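Local coordinates for sortase B (PDB 5JCV), which cleaves the C-terminal sorting signal of surface proteins and, through a thioester intermediate, joins them covalently to the bacterial cell wall, at residues 39-42 / 46-49; 53-58 / 99-104; 85-90 / 110-115; 127-130 / 134-137; 141-146 / 151-156. All coordinates share one frame; numbering follows the deposited sequence.

Overall arrangement
From the N terminus, interaction 1 comes first, closing a short turn between helix 37-40 and the run into strand 53-55; it touches interaction 2 where L39 packs on F54. Interaction 2 joins that strand to strand 98-102, closing a loop of some forty residues. Interaction 3, from 85-90 to strand 107-118, crosses it along the chain, and the two meet where strands 98-102 and 107-118 pair. Interaction 4 then closes the entry to helix 132-145, and interaction 5 ties the end of that helix to the loop after it. F135 and E136 touch 155-156, while S146 and V152 meet strand 107-118, so interactions 3, 4 and 5 join helix 132-145 and its flanking loops to that strand.

Interaction 1 of 5, residues 39-42 / 46-49; sequences LHHN and EKAR. With SO4 (sulfate ion), chain B.
N42 OD1 is held by two backbone N-H groups: that of E46, at 2.9 Å, and that of K44, which makes an Asx turn. The E46 donor stands above the carbonyl plane of the amide, 42° out of it. The other end of the same amide is used as well, since N42 ND2 points an N-H, nearly in the amide plane, at E46 OE1 3.1 Å away. Asparagine suits the place because its amide accepts and donates at once. With chi1 at 69°, CG sits between the backbone N and the carbonyl carbon, which brings the amide within reach of E46 N and E46 OE1.

Two backbone bonds complete the clasp: N42 N to E46 O at 2.9 Å, and A48 N to H40 O, also 2.9 Å and almost straight. They enclose H41 and K47 as a single antiparallel bridge, a non-hydrogen-bonded pair. H41 NE2 lies alongside K47 CG at 4.0 Å, while its ND1 bonds to Y37 O and its ring stacks on that of Y37. R49 N donates to O3 of a sulfate, probably from the crystallisation liquor, at 3.2 Å. The clasp lies at the surface between helix 37-40 and strand 53-55: L39 O accepts from H73 NE2 beyond strand 67-72, H41 O takes a bond from S52 OG, and L39 packs on F54 of the strand.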
# COMPACT_ATOMS: atom_id res chain seq x y z
N LEU A 39 -19.81 4.99 1.59
CA LEU A 39 -20.93 5.09 2.48
C LEU A 39 -21.87 3.89 2.36
O LEU A 39 -22.64 3.60 3.27
CB LEU A 39 -21.70 6.39 2.23
CG LEU A 39 -21.07 7.72 2.63
CD1 LEU A 39 -21.92 8.88 2.16
CD2 LEU A 39 -20.92 7.79 4.12
N HIS A 40 -21.86 3.21 1.22
CA HIS A 40 -22.90 2.22 0.96
C HIS A 40 -22.38 0.81 0.67
O HIS A 40 -23.18 -0.09 0.44
CB HIS A 40 -23.77 2.69 -0.19
CG HIS A 40 -24.21 4.12 -0.07
ND1 HIS A 40 -24.97 4.58 0.99
CD2 HIS A 40 -24.02 5.18 -0.89
CE1 HIS A 40 -25.21 5.87 0.82
NE2 HIS A 40 -24.65 6.26 -0.31
N HIS A 41 -21.05 0.63 0.71
CA HIS A 41 -20.44 -0.66 0.41
C HIS A 41 -19.39 -1.01 1.47
O HIS A 41 -18.67 -0.14 1.99
CB HIS A 41 -19.77 -0.62 -0.97
CG HIS A 41 -20.72 -0.32 -2.09
ND1 HIS A 41 -21.10 0.97 -2.41
CD2 HIS A 41 -21.38 -1.13 -2.95
CE1 HIS A 41 -21.95 0.94 -3.43
NE2 HIS A 41 -22.14 -0.33 -3.76
N ASN A 42 -19.26 -2.30 1.74
CA ASN A 42 -18.29 -2.75 2.72
C ASN A 42 -16.93 -2.90 2.06
O ASN A 42 -16.74 -2.45 0.95
CB ASN A 42 -18.78 -4.03 3.38
CG ASN A 42 -18.79 -5.20 2.42
OD1 ASN A 42 -18.27 -5.11 1.28
ND2 ASN A 42 -19.36 -6.32 2.89
N GLU A 46 -19.37 -5.11 -1.45
CA GLU A 46 -20.77 -5.55 -1.43
C GLU A 46 -21.65 -4.50 -0.74
O GLU A 46 -21.22 -3.83 0.20
CB GLU A 46 -20.92 -6.88 -0.66
CG GLU A 46 -19.96 -8.00 -1.07
CD GLU A 46 -19.73 -9.02 0.04
OE1 GLU A 46 -20.10 -8.78 1.21
OE2 GLU A 46 -19.16 -10.09 -0.27
N LYS A 47 -22.89 -4.39 -1.16
CA LYS A 47 -23.81 -3.43 -0.57
C LYS A 47 -23.95 -3.65 0.93
O LYS A 47 -24.22 -4.76 1.38
CB LYS A 47 -25.17 -3.49 -1.26
CG LYS A 47 -25.25 -2.58 -2.47
CD LYS A 47 -26.49 -2.85 -3.32
CE LYS A 47 -26.38 -4.20 -4.02
NZ LYS A 47 -27.14 -4.21 -5.31
N ALA A 48 -23.74 -2.59 1.70
CA ALA A 48 -23.87 -2.64 3.16
C ALA A 48 -24.12 -1.22 3.73
O ALA A 48 -23.44 -0.25 3.36
CB ALA A 48 -22.63 -3.28 3.77
N ARG A 49 -25.14 -1.09 4.58
CA ARG A 49 -25.54 0.22 5.12
C ARG A 49 -24.44 0.83 5.98
O ARG A 49 -24.25 2.02 5.97
CB ARG A 49 -26.79 0.08 5.98
CG ARG A 49 -27.99 -0.47 5.26
CD ARG A 49 -29.21 -0.49 6.16
NE ARG A 49 -30.41 -0.48 5.33
CZ ARG A 49 -30.89 0.59 4.72
NH1 ARG A 49 -31.99 0.48 3.97
NH2 ARG A 49 -30.29 1.78 4.84
S SO4 B . -27.19 -4.41 5.30
O1 SO4 B . -25.81 -4.74 5.76
O2 SO4 B . -27.86 -5.69 5.00
O3 SO4 B . -27.20 -3.54 4.09
O4 SO4 B . -27.94 -3.72 6.39

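Interaction 2 of 5, residues 53-58 / 99-104; sequences IFKDYR and FSYESG
K55 meets Y101 inside the eight-stranded beta-barrel of the sortase fold, a lysine on strand 53-55 reaching for a tyrosine on strand 98-102. The two strands are not neighbours: 26-30 and 14-19 lie between them in the sheet, and the K55 and S103 CA atoms, the nearest across the contact, are 10.1 Å apart. Only long side chains can span such a gap. From K55 CB, which points toward the other strand, CG leaves opposite the backbone N (chi1 -174°), carrying the chain outward from its strand. The side chain packs on V15 of strand 14-19 and I70 of strand 67-72, so its methylenes suit apolar company. A bend at chi3 (-83°) then brings K55 CE to 3.1 Å from Y101 OH, near the plane of the ring and at its edge. K55 NZ is likewise 3.1 Å from Y101 OH. The two side chains cross at about a right angle, and tyrosine supplies a polar atom at the end of an otherwise apolar ring, a fitting neighbour for a buried amine.

Farther along, strand 53-55 gives way to a turn. D56 closes an Asx turn: its OD1 accepts from R58 N at 2.9 Å through the lone pair facing away from OD2. R58 also grips the carboxylate side-on, NE on D56 OD1 at 3.0 Å and NH2 on D56 OD2 at 3.0 Å, while D56 OD2 takes a further bond from Y71 OH.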
# COMPACT_ATOMS: atom_id res chain seq x y z
N ILE A 53 -15.05 2.54 6.52
CA ILE A 53 -14.20 3.70 6.79
C ILE A 53 -13.44 4.09 5.54
O ILE A 53 -12.84 3.22 4.88
CB ILE A 53 -13.18 3.42 7.92
CG1 ILE A 53 -13.86 2.87 9.19
CG2 ILE A 53 -12.37 4.66 8.22
CD1 ILE A 53 -15.02 3.70 9.74
N PHE A 54 -13.45 5.37 5.17
CA PHE A 54 -12.81 5.74 3.92
C PHE A 54 -12.17 7.11 3.91
O PHE A 54 -12.62 8.02 4.58
CB PHE A 54 -13.80 5.62 2.71
CG PHE A 54 -14.95 6.62 2.74
CD1 PHE A 54 -14.84 7.83 2.09
CD2 PHE A 54 -16.12 6.34 3.43
CE1 PHE A 54 -15.90 8.74 2.09
CE2 PHE A 54 -17.17 7.24 3.45
CZ PHE A 54 -17.07 8.44 2.76
N LYS A 55 -11.14 7.23 3.09
CA LYS A 55 -10.36 8.42 2.99
C LYS A 55 -10.98 9.27 1.92
O LYS A 55 -11.41 8.77 0.86
CB LYS A 55 -8.90 8.07 2.65
CG LYS A 55 -7.96 9.29 2.68
CD LYS A 55 -6.61 9.06 2.00
CE LYS A 55 -5.60 8.38 2.88
NZ LYS A 55 -4.21 8.21 2.29
N ASP A 56 -11.01 10.57 2.19
CA ASP A 56 -11.56 11.56 1.28
C ASP A 56 -10.86 11.42 -0.06
O ASP A 56 -9.65 11.37 -0.10
CB ASP A 56 -11.31 12.98 1.81
CG ASP A 56 -12.11 14.03 1.07
OD1 ASP A 56 -11.83 14.31 -0.11
OD2 ASP A 56 -13.04 14.59 1.68
N TYR A 57 -11.62 11.42 -1.14
CA TYR A 57 -11.07 11.22 -2.48
C TYR A 57 -10.08 12.29 -2.90
O TYR A 57 -9.26 12.07 -3.81
CB TYR A 57 -12.19 11.19 -3.51
CG TYR A 57 -12.71 12.58 -3.94
CD1 TYR A 57 -12.12 13.31 -5.01
CD2 TYR A 57 -13.83 13.14 -3.33
CE1 TYR A 57 -12.64 14.55 -5.40
CE2 TYR A 57 -14.35 14.35 -3.71
CZ TYR A 57 -13.76 15.06 -4.74
OH TYR A 57 -14.34 16.29 -5.06
N ARG A 58 -10.16 13.47 -2.29
CA ARG A 58 -9.19 14.53 -2.56
C ARG A 58 -7.79 14.30 -1.96
O ARG A 58 -6.88 15.03 -2.30
CB ARG A 58 -9.72 15.87 -2.06
CG ARG A 58 -10.97 16.36 -2.78
CD ARG A 58 -11.58 17.57 -2.06
NE ARG A 58 -12.06 17.19 -0.73
CZ ARG A 58 -12.31 18.02 0.29
NH1 ARG A 58 -12.14 19.33 0.18
NH2 ARG A 58 -12.74 17.54 1.46
N PHE A 99 -3.89 8.29 18.44
CA PHE A 99 -4.30 7.06 17.78
C PHE A 99 -3.30 6.71 16.68
O PHE A 99 -2.40 7.50 16.38
CB PHE A 99 -5.74 7.17 17.24
CG PHE A 99 -5.93 8.21 16.19
CD1 PHE A 99 -5.84 7.90 14.85
CD2 PHE A 99 -6.24 9.52 16.54
CE1 PHE A 99 -6.01 8.87 13.89
CE2 PHE A 99 -6.43 10.49 15.58
CZ PHE A 99 -6.32 10.17 14.25
N SER A 100 -3.47 5.53 16.07
CA SER A 100 -2.60 5.11 14.98
C SER A 100 -3.29 5.00 13.66
O SER A 100 -4.35 4.40 13.53
CB SER A 100 -1.83 3.81 15.29
OG SER A 100 -2.60 2.86 15.96
N TYR A 101 -2.63 5.59 12.68
CA TYR A 101 -3.10 5.69 11.34
C TYR A 101 -2.04 5.07 10.46
O TYR A 101 -0.90 5.53 10.48
CB TYR A 101 -3.29 7.18 10.97
CG TYR A 101 -3.43 7.43 9.49
CD1 TYR A 101 -4.48 6.87 8.76
CD2 TYR A 101 -2.49 8.23 8.79
CE1 TYR A 101 -4.61 7.08 7.39
CE2 TYR A 101 -2.61 8.45 7.41
CZ TYR A 101 -3.68 7.87 6.71
OH TYR A 101 -3.83 8.01 5.36
N GLU A 102 -2.38 4.02 9.73
CA GLU A 102 -1.52 3.50 8.68
C GLU A 102 -1.97 4.06 7.33
O GLU A 102 -3.17 4.18 7.06
CB GLU A 102 -1.55 1.96 8.61
CG GLU A 102 -0.47 1.25 9.42
CD GLU A 102 -0.93 0.83 10.80
OE1 GLU A 102 -1.34 -0.35 10.90
OE2 GLU A 102 -0.88 1.65 11.76
N SER A 103 -1.00 4.45 6.51
CA SER A 103 -1.24 4.74 5.10
C SER A 103 -0.83 3.49 4.27
O SER A 103 -0.66 2.37 4.81
CB SER A 103 -0.43 5.95 4.67
OG SER A 103 0.94 5.66 4.93
N GLY A 104 -0.69 3.67 2.96
CA GLY A 104 -0.21 2.59 2.11
C GLY A 104 1.26 2.25 2.36
O GLY A 104 1.70 1.16 2.01

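Interaction 3 of 5, residues 85-90 / 110-115; sequences RKYLDK and VEIFAV
The phenol ring of Y87 meets the methyl end of I112, whose CD1 comes in obliquely near the CE1-CZ bond of the ring. I112 CD1 is 3.3 Å from both Y87 CE1 and Y87 CZ, a tight fit. I112 CD1 also lies 3.3 Å from Y87 OH, yet the hydroxyl finds its polar partner in H96 O, and F92 of helix 90-95 makes an edge-to-face pair with the ring. A tyrosine is apt here: the ring fills an apolar site, and the oxygen at the tip reaches the backbone carbonyl of H96. With chi1 at -77°, Y87 CG stands opposite its own carbonyl carbon and the ring leans toward the strand.

Strand 107-118 presents two side chains to the ring and its backbone, I112 and V115, although residues three apart in a regular strand would face opposite ways. The explanation is a classic beta bulge: F113 and A114 both face Q180 of strand 176-182, and the extra residue brings V115 back to the side of I112. V115 CG1 then approaches Y87 O at 3.5 Å and Y87 CB at 3.9 Å, its branched chain filling the space beside the 3-10 turn. The hydrogen bond to Y87 O comes from Y148 OH; the V115 methyl merely packs there. L88, mostly turned outward, brings CD2 to 4.4 Å from V115 CG1. Within the turn, L88 N bonds to R85 O at 3.0 Å, and D89 at its end acts as N-cap of helix 90-95, OD1 accepting from D91 N.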
# COMPACT_ATOMS: atom_id res chain seq x y z
N ARG A 85 -17.40 9.90 19.46
CA ARG A 85 -18.06 10.68 20.51
C ARG A 85 -17.46 10.45 21.91
O ARG A 85 -17.67 11.25 22.83
CB ARG A 85 -19.56 10.35 20.52
CG ARG A 85 -19.80 8.94 21.08
CD ARG A 85 -21.26 8.52 21.21
NE ARG A 85 -21.38 7.16 21.71
CZ ARG A 85 -22.53 6.55 21.96
NH1 ARG A 85 -23.70 7.18 21.78
NH2 ARG A 85 -22.52 5.30 22.41
N LYS A 86 -16.71 9.36 22.09
CA LYS A 86 -16.04 9.17 23.40
C LYS A 86 -15.08 10.33 23.75
O LYS A 86 -14.84 10.64 24.93
CB LYS A 86 -15.27 7.87 23.43
CG LYS A 86 -16.11 6.59 23.36
CD LYS A 86 -15.18 5.37 23.30
CE LYS A 86 -15.92 4.06 23.38
NZ LYS A 86 -16.19 3.66 24.80
N TYR A 87 -14.55 10.98 22.72
CA TYR A 87 -13.72 12.13 22.92
C TYR A 87 -14.41 13.37 23.51
O TYR A 87 -13.72 14.31 23.82
CB TYR A 87 -12.94 12.46 21.60
CG TYR A 87 -11.78 11.52 21.38
CD1 TYR A 87 -10.64 11.67 22.12
CD2 TYR A 87 -11.83 10.49 20.46
CE1 TYR A 87 -9.56 10.81 21.97
CE2 TYR A 87 -10.75 9.60 20.31
CZ TYR A 87 -9.61 9.78 21.08
OH TYR A 87 -8.46 8.96 20.99
N LEU A 88 -15.74 13.39 23.66
CA LEU A 88 -16.42 14.48 24.39
C LEU A 88 -16.35 14.29 25.91
O LEU A 88 -16.64 15.21 26.65
CB LEU A 88 -17.91 14.55 24.01
CG LEU A 88 -18.27 14.87 22.57
CD1 LEU A 88 -19.77 14.71 22.36
CD2 LEU A 88 -17.78 16.28 22.22
N ASP A 89 -16.03 13.07 26.34
CA ASP A 89 -15.71 12.71 27.72
C ASP A 89 -14.23 13.02 27.95
O ASP A 89 -13.35 12.38 27.35
CB ASP A 89 -16.00 11.22 27.89
CG ASP A 89 -15.61 10.67 29.24
OD1 ASP A 89 -15.01 11.41 30.05
OD2 ASP A 89 -15.90 9.45 29.46
N LYS A 90 -13.96 14.00 28.80
CA LYS A 90 -12.59 14.45 29.04
C LYS A 90 -11.70 13.35 29.55
O LYS A 90 -10.54 13.28 29.17
CB LYS A 90 -12.53 15.62 30.02
CG LYS A 90 -11.12 16.22 30.06
CD LYS A 90 -11.08 17.65 30.59
CE LYS A 90 -9.99 18.48 29.91
NZ LYS A 90 -10.21 19.95 30.11
N VAL A 110 -0.86 9.61 15.81
CA VAL A 110 -1.43 10.92 15.65
C VAL A 110 -1.76 11.49 17.01
O VAL A 110 -2.37 10.82 17.83
CB VAL A 110 -2.73 10.84 14.82
CG1 VAL A 110 -3.28 12.24 14.60
CG2 VAL A 110 -2.48 10.16 13.47
N GLU A 111 -1.38 12.75 17.21
CA GLU A 111 -1.55 13.46 18.45
C GLU A 111 -2.75 14.42 18.36
O GLU A 111 -2.69 15.49 17.72
CB GLU A 111 -0.26 14.26 18.74
CG GLU A 111 0.09 14.34 20.20
CD GLU A 111 1.33 15.19 20.51
OE1 GLU A 111 2.21 15.42 19.64
OE2 GLU A 111 1.40 15.61 21.70
N ILE A 112 -3.84 14.05 19.03
CA ILE A 112 -5.07 14.81 18.97
C ILE A 112 -4.92 16.20 19.61
O ILE A 112 -4.43 16.34 20.73
CB ILE A 112 -6.20 14.05 19.69
CG1 ILE A 112 -6.57 12.79 18.90
CG2 ILE A 112 -7.43 14.93 19.85
CD1 ILE A 112 -7.23 11.71 19.74
N PHE A 113 -5.37 17.21 18.89
CA PHE A 113 -5.33 18.58 19.38
C PHE A 113 -6.68 19.34 19.33
O PHE A 113 -6.81 20.39 19.96
CB PHE A 113 -4.27 19.36 18.61
CG PHE A 113 -4.65 19.67 17.19
CD1 PHE A 113 -5.32 20.84 16.88
CD2 PHE A 113 -4.30 18.83 16.16
CE1 PHE A 113 -5.67 21.13 15.58
CE2 PHE A 113 -4.64 19.12 14.86
CZ PHE A 113 -5.33 20.27 14.57
N ALA A 114 -7.68 18.79 18.63
CA ALA A 114 -9.02 19.42 18.55
C ALA A 114 -10.11 18.39 18.45
O ALA A 114 -10.02 17.42 17.70
CB ALA A 114 -9.12 20.36 17.36
N VAL A 115 -11.18 18.65 19.17
CA VAL A 115 -12.34 17.76 19.27
C VAL A 115 -13.61 18.63 19.28
O VAL A 115 -13.70 19.54 20.07
CB VAL A 115 -12.24 16.98 20.59
CG1 VAL A 115 -13.53 16.26 20.91
CG2 VAL A 115 -11.05 16.03 20.58

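Interaction 4 of 5, residues 127-130 / 134-137; sequences TEFP and DFED
The edge of the F135 ring points into the face of F129, a T-shaped pair with ring centres 4.9 Å apart and planes inclined at 66°. F135 CD1 lies 3.6 Å above the F129 plane, over the ring centre, so the aromatic C-H edge of F135 meets the electron-rich face. Phenylalanine serves on both sides because each ring offers a face and an edge without a polar atom to satisfy. F135 CG stands opposite the backbone N (chi1 -166°), and this carries its ring over F129.

Beside this pair, D134 OD2 rests against the P130 ring, 3.1 Å from P130 CD; P130 CB, CG and CD all meet the oxygen, and the proline nitrogen, which has no hydrogen, makes no bond to it. D134 OD2 instead accepts from E131 N, just ahead of helix 132-145. Farther out, Y138 makes another edge-to-face pair with F129, and K66 touches both F129 and F135. Chemically, a carboxylate near the start of the helix should be stabilised by the helix dipole and by the E131 N-H, and would probably remain ionised.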
# COMPACT_ATOMS: atom_id res chain seq x y z
N THR A 127 -9.29 21.08 2.21
CA THR A 127 -8.04 20.38 1.91
C THR A 127 -6.99 21.19 1.14
O THR A 127 -5.85 20.74 1.02
CB THR A 127 -8.29 19.05 1.17
OG1 THR A 127 -9.02 19.28 -0.04
CG2 THR A 127 -9.08 18.11 2.07
N GLU A 128 -7.34 22.37 0.65
CA GLU A 128 -6.47 23.15 -0.22
C GLU A 128 -6.09 24.45 0.47
O GLU A 128 -6.94 25.19 0.95
CB GLU A 128 -7.16 23.41 -1.56
CG GLU A 128 -7.13 22.21 -2.52
CD GLU A 128 -8.39 22.08 -3.38
OE1 GLU A 128 -8.74 23.05 -4.10
OE2 GLU A 128 -9.04 21.00 -3.34
N PHE A 129 -4.79 24.71 0.56
CA PHE A 129 -4.26 25.87 1.28
C PHE A 129 -3.18 26.54 0.43
O PHE A 129 -2.02 26.12 0.50
CB PHE A 129 -3.71 25.41 2.64
CG PHE A 129 -4.73 24.70 3.48
CD1 PHE A 129 -5.66 25.43 4.22
CD2 PHE A 129 -4.80 23.31 3.49
CE1 PHE A 129 -6.64 24.79 4.97
CE2 PHE A 129 -5.78 22.66 4.24
CZ PHE A 129 -6.69 23.40 4.98
N PRO A 130 -3.55 27.57 -0.39
CA PRO A 130 -2.58 28.21 -1.31
C PRO A 130 -1.23 28.42 -0.65
O PRO A 130 -0.22 27.90 -1.13
CB PRO A 130 -3.23 29.57 -1.65
CG PRO A 130 -4.70 29.35 -1.44
CD PRO A 130 -4.90 28.15 -0.53
N ASP A 134 -2.39 30.26 5.02
CA ASP A 134 -3.80 29.85 4.96
C ASP A 134 -4.08 28.69 5.93
O ASP A 134 -5.12 28.64 6.56
CB ASP A 134 -4.21 29.47 3.54
CG ASP A 134 -4.10 30.64 2.58
OD1 ASP A 134 -4.21 31.81 3.01
OD2 ASP A 134 -3.88 30.39 1.38
N PHE A 135 -3.12 27.78 6.05
CA PHE A 135 -3.24 26.68 6.98
C PHE A 135 -3.14 27.11 8.44
O PHE A 135 -3.69 26.45 9.33
CB PHE A 135 -2.19 25.65 6.65
CG PHE A 135 -2.42 24.34 7.33
CD1 PHE A 135 -3.65 23.69 7.18
CD2 PHE A 135 -1.43 23.76 8.13
CE1 PHE A 135 -3.87 22.49 7.81
CE2 PHE A 135 -1.65 22.56 8.75
CZ PHE A 135 -2.87 21.91 8.59
N GLU A 136 -2.45 28.22 8.70
CA GLU A 136 -2.37 28.75 10.06
C GLU A 136 -3.68 29.44 10.47
O GLU A 136 -4.04 29.40 11.66
CB GLU A 136 -1.14 29.67 10.23
CG GLU A 136 -1.05 30.48 11.54
CD GLU A 136 -1.03 29.66 12.84
OE1 GLU A 136 -0.87 28.41 12.83
OE2 GLU A 136 -1.18 30.30 13.90
N ASP A 137 -4.37 30.06 9.50
CA ASP A 137 -5.72 30.62 9.72
C ASP A 137 -6.70 29.47 10.02
O ASP A 137 -7.54 29.58 10.93
CB ASP A 137 -6.25 31.38 8.49
CG ASP A 137 -5.27 32.41 7.93
OD1 ASP A 137 -4.42 32.95 8.66
OD2 ASP A 137 -5.37 32.70 6.72

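Interaction 5 of 5, residues 141-146 / 151-156; sequences KVKQQS and NVKVSG
K143 carries the meeting with K153 and V154, but the helix turn that leads to it starts with K141, whose O receives a bond from Q145 N at 3.0 Å. V142 follows on the inward side and packs on Y116 and Q180 of the sheet, a branched apolar residue where the helix lies against the strands. K143, a step further round, points toward the loop after the helix. K143 NZ donates to V154 O at 3.0 Å, lying in the carbonyl plane on a lone pair. The chain bends at chi2 (143°) and chi3 (149°), between the usual staggered positions, and K143 CE presses on V154 CG1 at 3.4 Å, a close squeeze.

The segment belongs to helix 132-145, packed beside the beta-barrel of the sortase domain, and K143 ties the helix to the loop leading to strand 160-165. K153 crosses K143 at about a right angle, its CE 3.2 Å from K143 NZ. The two ammonium nitrogens, K143 NZ and K153 NZ, are 4.6 Å apart, so some mutual repulsion is likely, moderated by the V154 carbonyl and solvent. Q145 then packs on Y116 and T118. S146 follows, its OG bonding to Y148 O and to V115 N of strand 107-118.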
# COMPACT_ATOMS: atom_id res chain seq x y z
N LYS A 141 -8.86 28.70 13.50
CA LYS A 141 -10.31 28.52 13.54
C LYS A 141 -10.70 27.21 14.24
O LYS A 141 -11.56 27.24 15.12
CB LYS A 141 -10.93 28.59 12.13
CG LYS A 141 -10.82 29.97 11.49
CD LYS A 141 -12.00 30.33 10.59
CE LYS A 141 -11.77 31.68 9.89
NZ LYS A 141 -12.93 32.15 9.05
N VAL A 142 -10.07 26.09 13.87
CA VAL A 142 -10.50 24.79 14.41
C VAL A 142 -10.12 24.58 15.88
O VAL A 142 -10.81 23.86 16.60
CB VAL A 142 -10.06 23.55 13.59
CG1 VAL A 142 -10.56 23.64 12.16
CG2 VAL A 142 -8.55 23.35 13.65
N LYS A 143 -9.03 25.21 16.31
CA LYS A 143 -8.64 25.21 17.73
C LYS A 143 -9.68 25.94 18.54
O LYS A 143 -10.06 25.51 19.64
CB LYS A 143 -7.28 25.88 17.95
CG LYS A 143 -6.08 24.94 18.03
CD LYS A 143 -4.86 25.55 17.36
CE LYS A 143 -3.53 25.12 17.97
NZ LYS A 143 -2.42 25.82 17.26
N GLN A 144 -10.17 27.05 17.99
CA GLN A 144 -11.24 27.79 18.64
C GLN A 144 -12.55 27.00 18.69
O GLN A 144 -13.26 27.06 19.67
CB GLN A 144 -11.46 29.13 17.96
CG GLN A 144 -11.92 30.19 18.94
CD GLN A 144 -11.60 31.59 18.46
OE1 GLN A 144 -11.66 31.86 17.26
NE2 GLN A 144 -11.27 32.48 19.39
N GLN A 145 -12.84 26.24 17.63
CA GLN A 145 -14.01 25.35 17.63
C GLN A 145 -13.92 24.19 18.66
O GLN A 145 -14.94 23.63 19.07
CB GLN A 145 -14.19 24.80 16.22
CG GLN A 145 -15.63 24.61 15.80
CD GLN A 145 -15.78 24.37 14.30
OE1 GLN A 145 -14.85 24.60 13.51
NE2 GLN A 145 -16.96 23.87 13.91
N SER A 146 -12.72 23.85 19.09
CA SER A 146 -12.54 22.74 20.04
C SER A 146 -13.25 22.95 21.37
O SER A 146 -13.31 24.06 21.88
CB SER A 146 -11.04 22.49 20.31
OG SER A 146 -10.85 21.25 20.99
N ASN A 151 -3.09 21.19 25.29
CA ASN A 151 -1.64 21.31 25.49
C ASN A 151 -0.89 21.28 24.16
O ASN A 151 0.15 21.90 24.04
CB ASN A 151 -1.10 20.18 26.39
CG ASN A 151 -1.40 20.40 27.86
OD1 ASN A 151 -1.67 21.52 28.29
ND2 ASN A 151 -1.36 19.32 28.64
N VAL A 152 -1.40 20.53 23.19
CA VAL A 152 -0.67 20.28 21.96
C VAL A 152 -0.72 21.53 21.14
O VAL A 152 -1.80 21.98 20.73
CB VAL A 152 -1.28 19.13 21.11
CG1 VAL A 152 -0.53 18.99 19.79
CG2 VAL A 152 -1.29 17.81 21.87
N LYS A 153 0.44 22.09 20.88
CA LYS A 153 0.50 23.18 19.94
C LYS A 153 0.87 22.60 18.59
O LYS A 153 1.52 21.56 18.51
CB LYS A 153 1.44 24.31 20.39
CG LYS A 153 1.02 25.71 19.88
CD LYS A 153 -0.47 26.00 20.12
CE LYS A 153 -0.92 27.37 19.63
NZ LYS A 153 -0.78 28.39 20.70
N VAL A 154 0.45 23.31 17.55
CA VAL A 154 0.54 22.88 16.17
C VAL A 154 0.64 24.16 15.35
O VAL A 154 -0.01 25.16 15.66
CB VAL A 154 -0.69 21.99 15.79
CG1 VAL A 154 -1.98 22.65 16.24
CG2 VAL A 154 -0.75 21.65 14.30
N SER A 155 1.46 24.11 14.31
CA SER A 155 1.73 25.28 13.48
C SER A 155 1.42 24.95 12.04
O SER A 155 1.32 23.79 11.64
CB SER A 155 3.21 25.72 13.61
OG SER A 155 4.11 24.94 12.80
N GLY A 156 1.35 26.01 11.25
CA GLY A 156 1.09 25.92 9.83
C GLY A 156 2.10 25.08 9.09
O GLY A 156 1.88 24.77 7.92